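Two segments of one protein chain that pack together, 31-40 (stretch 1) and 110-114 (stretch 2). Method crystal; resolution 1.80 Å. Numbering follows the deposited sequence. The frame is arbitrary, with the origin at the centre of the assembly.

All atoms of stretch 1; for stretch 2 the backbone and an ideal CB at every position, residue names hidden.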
# COMPACT_ATOMS: atom_id res chain seq x y z
N VAL D 31 13.53 -6.30 -5.70
CA VAL D 31 13.89 -5.06 -4.99
C VAL D 31 15.08 -5.30 -4.03
O VAL D 31 15.99 -4.48 -3.95
CB VAL D 31 12.69 -4.49 -4.17
CG1 VAL D 31 13.05 -3.15 -3.54
CG2 VAL D 31 11.45 -4.33 -5.06
N THR D 32 15.07 -6.44 -3.35
CA THR D 32 16.17 -6.82 -2.41
C THR D 32 17.52 -6.90 -3.15
O THR D 32 18.52 -6.31 -2.70
CB THR D 32 15.83 -8.16 -1.71
OG1 THR D 32 14.67 -7.99 -0.91
CG2 THR D 32 16.98 -8.66 -0.82
N LEU D 33 17.52 -7.58 -4.29
CA LEU D 33 18.72 -7.71 -5.15
C LEU D 33 19.21 -6.36 -5.67
O LEU D 33 20.40 -6.10 -5.65
CB LEU D 33 18.43 -8.66 -6.30
CG LEU D 33 18.26 -10.12 -5.86
CD1 LEU D 33 17.57 -10.89 -6.95
CD2 LEU D 33 19.58 -10.76 -5.43
N SER D 34 18.27 -5.50 -6.09
CA SER D 34 18.53 -4.10 -6.41
C SER D 34 19.23 -3.36 -5.26
O SER D 34 20.27 -2.74 -5.47
CB SER D 34 17.21 -3.38 -6.74
OG SER D 34 17.42 -2.28 -7.59
N LYS D 35 18.67 -3.47 -4.06
CA LYS D 35 19.21 -2.80 -2.88
C LYS D 35 20.59 -3.35 -2.50
O LYS D 35 21.43 -2.63 -1.93
CB LYS D 35 18.24 -2.92 -1.69
CG LYS D 35 16.89 -2.13 -1.83
CD LYS D 35 17.08 -0.64 -2.07
CE LYS D 35 15.72 0.04 -2.29
NZ LYS D 35 15.85 1.49 -2.47
N LEU D 36 20.85 -4.61 -2.82
CA LEU D 36 22.16 -5.21 -2.55
C LEU D 36 23.31 -4.66 -3.42
O LEU D 36 24.47 -4.91 -3.11
CB LEU D 36 22.10 -6.73 -2.67
CG LEU D 36 21.54 -7.47 -1.44
CD1 LEU D 36 21.04 -8.84 -1.81
CD2 LEU D 36 22.63 -7.56 -0.35
N ARG D 37 22.97 -3.91 -4.47
CA ARG D 37 23.96 -3.27 -5.36
C ARG D 37 25.04 -4.26 -5.81
O ARG D 37 26.23 -4.08 -5.55
CB ARG D 37 24.62 -2.06 -4.68
CG ARG D 37 23.73 -0.85 -4.51
CD ARG D 37 24.36 0.16 -3.57
NE ARG D 37 25.76 0.45 -3.91
CZ ARG D 37 26.65 0.98 -3.07
NH1 ARG D 37 26.30 1.29 -1.82
NH2 ARG D 37 27.89 1.19 -3.49
N LEU D 38 24.60 -5.33 -6.45
CA LEU D 38 25.47 -6.43 -6.86
C LEU D 38 26.28 -6.09 -8.10
O LEU D 38 25.83 -5.39 -8.99
CB LEU D 38 24.64 -7.70 -7.10
CG LEU D 38 23.83 -8.26 -5.91
CD1 LEU D 38 23.17 -9.58 -6.32
CD2 LEU D 38 24.66 -8.45 -4.66
N GLN D 39 27.51 -6.60 -8.13
CA GLN D 39 28.31 -6.60 -9.35
C GLN D 39 29.05 -7.92 -9.35
O GLN D 39 29.16 -8.55 -8.31
CB GLN D 39 29.26 -5.40 -9.40
CG GLN D 39 29.98 -5.07 -8.12
CD GLN D 39 30.69 -3.73 -8.17
OE1 GLN D 39 30.09 -2.67 -7.96
NE2 GLN D 39 31.99 -3.76 -8.42
N ASP D 40 29.54 -8.35 -10.51
CA ASP D 40 30.20 -9.65 -10.60
C ASP D 40 31.47 -9.73 -9.73
O ASP D 40 32.01 -8.70 -9.33
CB ASP D 40 30.49 -10.00 -12.07
CG ASP D 40 30.49 -11.50 -12.32
OD1 ASP D 40 30.31 -12.27 -11.35
OD2 ASP D 40 30.68 -11.91 -13.48
N UNK D 110 31.46 -8.85 0.78
CA UNK D 110 31.17 -7.55 0.22
C UNK D 110 29.70 -7.22 0.47
O UNK D 110 29.34 -6.05 0.56
CB UNK D 110 31.50 -7.51 -1.27
N UNK D 111 28.87 -8.25 0.54
CA UNK D 111 27.40 -8.10 0.53
C UNK D 111 26.84 -9.11 1.52
O UNK D 111 27.22 -10.28 1.50
CB UNK D 111 26.81 -8.31 -0.87
N UNK D 112 25.97 -8.67 2.43
CA UNK D 112 25.31 -9.61 3.30
C UNK D 112 23.81 -9.35 3.27
O UNK D 112 23.38 -8.21 3.45
CB UNK D 112 25.86 -9.51 4.72
N UNK D 113 23.06 -10.40 2.97
CA UNK D 113 21.61 -10.38 3.11
C UNK D 113 21.26 -11.20 4.34
O UNK D 113 21.73 -12.32 4.51
CB UNK D 113 20.91 -10.92 1.86
N UNK D 114 20.47 -10.61 5.23
CA UNK D 114 19.98 -11.32 6.39
C UNK D 114 18.48 -11.58 6.22
O UNK D 114 17.65 -10.67 6.38
CB UNK D 114 20.26 -10.53 7.67

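Position 110 comes just before the extended run, with phi/psi of -86/-30, and nothing of stretch 1 lies within 5.5 Å of its ideal CB. Stretch 1 therefore sets almost no condition here, and most residues would do. The deposited residue is Asp-110. Its carboxylate finds partners elsewhere in the structure, while its backbone O proves useful to the next position.

Position 111 has extended angles, -141/129, and its CA-to-CB bond points toward stretch 1. The ideal CB is 4.3 Å from Leu-36 CD2 and 4.4 Å from Leu-38 CD2, so the first part of the side chain must tolerate leucine methyls. The helix has just given way to a turn, Arg-37 has positive phi, and the carbonyls of Leu-36 and Arg-37 offer acceptors within range of a long side chain. A Leu or Met could fill the apolar part but would leave those carbonyls unanswered; Lys could reach out with one amino group, and Arg could present several N-H groups. The residue is Arg-111. Arg-111 CG packs 3.9 Å from Leu-38 CD2, and with chi1 and chi2 both m the chain bends so that the guanidinium meets both carbonyls with its edge. Arg-111 NH2 donates to Arg-37 O at 2.9 Å and Arg-111 NE to the same Arg-37 O at 3.2 Å, a forked grip on one acceptor; a weak bond from Arg-111 NE to Leu-36 O, 2.8 Å long but bent to 125°, adds to it. Arg-111 NH1 turns back to Asp-110 O at 2.9 Å, tying the guanidinium to the backbone of the residue before it.

At 112 the strand alternation turns CA-to-CB away, so stretch 1 does not choose the side chain; the extended backbone would suit a beta-branched residue. Val-112 is found, and it meets stretch 1 through its backbone, with Leu-36 CD2 3.9 Å from Val-112 O.

Position 113 points toward stretch 1 again. Its ideal CB lies 4.2 Å from Leu-36 CD1 and 5.3 Å from Thr-32 CG2, two methyls one helical turn apart. Leu, Ile, Met or an aromatic could use this apolar surface, the larger ones reaching farther along it. Phe-113 is deposited, with chi1 t. Phe-113 CB keeps the 4.2 Å contact with Leu-36 CD1, while its ring extends to Thr-32, where Phe-113 CE1 comes 3.5 Å from Thr-32 CG2.

Position 114 has no stretch 1 atom within 5.5 Å of its ideal CB, so stretch 1 sets no preference; Ile-114 takes no part in the contact.

Stretch 2 (110-114) DRVFI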
# COMPACT_ATOMS: atom_id res chain seq x y z
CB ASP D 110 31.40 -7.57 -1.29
CG ASP D 110 32.87 -7.76 -1.65
OD1 ASP D 110 33.64 -6.82 -1.41
OD2 ASP D 110 33.23 -8.83 -2.19
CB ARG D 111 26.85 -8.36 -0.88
CG ARG D 111 27.31 -7.39 -1.96
CD ARG D 111 26.94 -5.96 -1.63
NE ARG D 111 27.24 -5.03 -2.71
CZ ARG D 111 28.37 -4.32 -2.82
NH1 ARG D 111 29.34 -4.44 -1.91
NH2 ARG D 111 28.53 -3.51 -3.85
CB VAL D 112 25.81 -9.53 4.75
CG1 VAL D 112 25.00 -10.46 5.63
CG2 VAL D 112 27.29 -9.93 4.84
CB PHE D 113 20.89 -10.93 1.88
CG PHE D 113 19.39 -11.02 2.06
CD1 PHE D 113 18.64 -9.85 2.27
CD2 PHE D 113 18.73 -12.25 2.07
CE1 PHE D 113 17.22 -9.92 2.46
CE2 PHE D 113 17.33 -12.32 2.25
CZ PHE D 113 16.58 -11.14 2.44
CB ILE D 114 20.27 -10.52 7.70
CG1 ILE D 114 21.78 -10.24 7.82
CG2 ILE D 114 19.73 -11.25 8.91
CD1 ILE D 114 22.14 -9.12 8.76
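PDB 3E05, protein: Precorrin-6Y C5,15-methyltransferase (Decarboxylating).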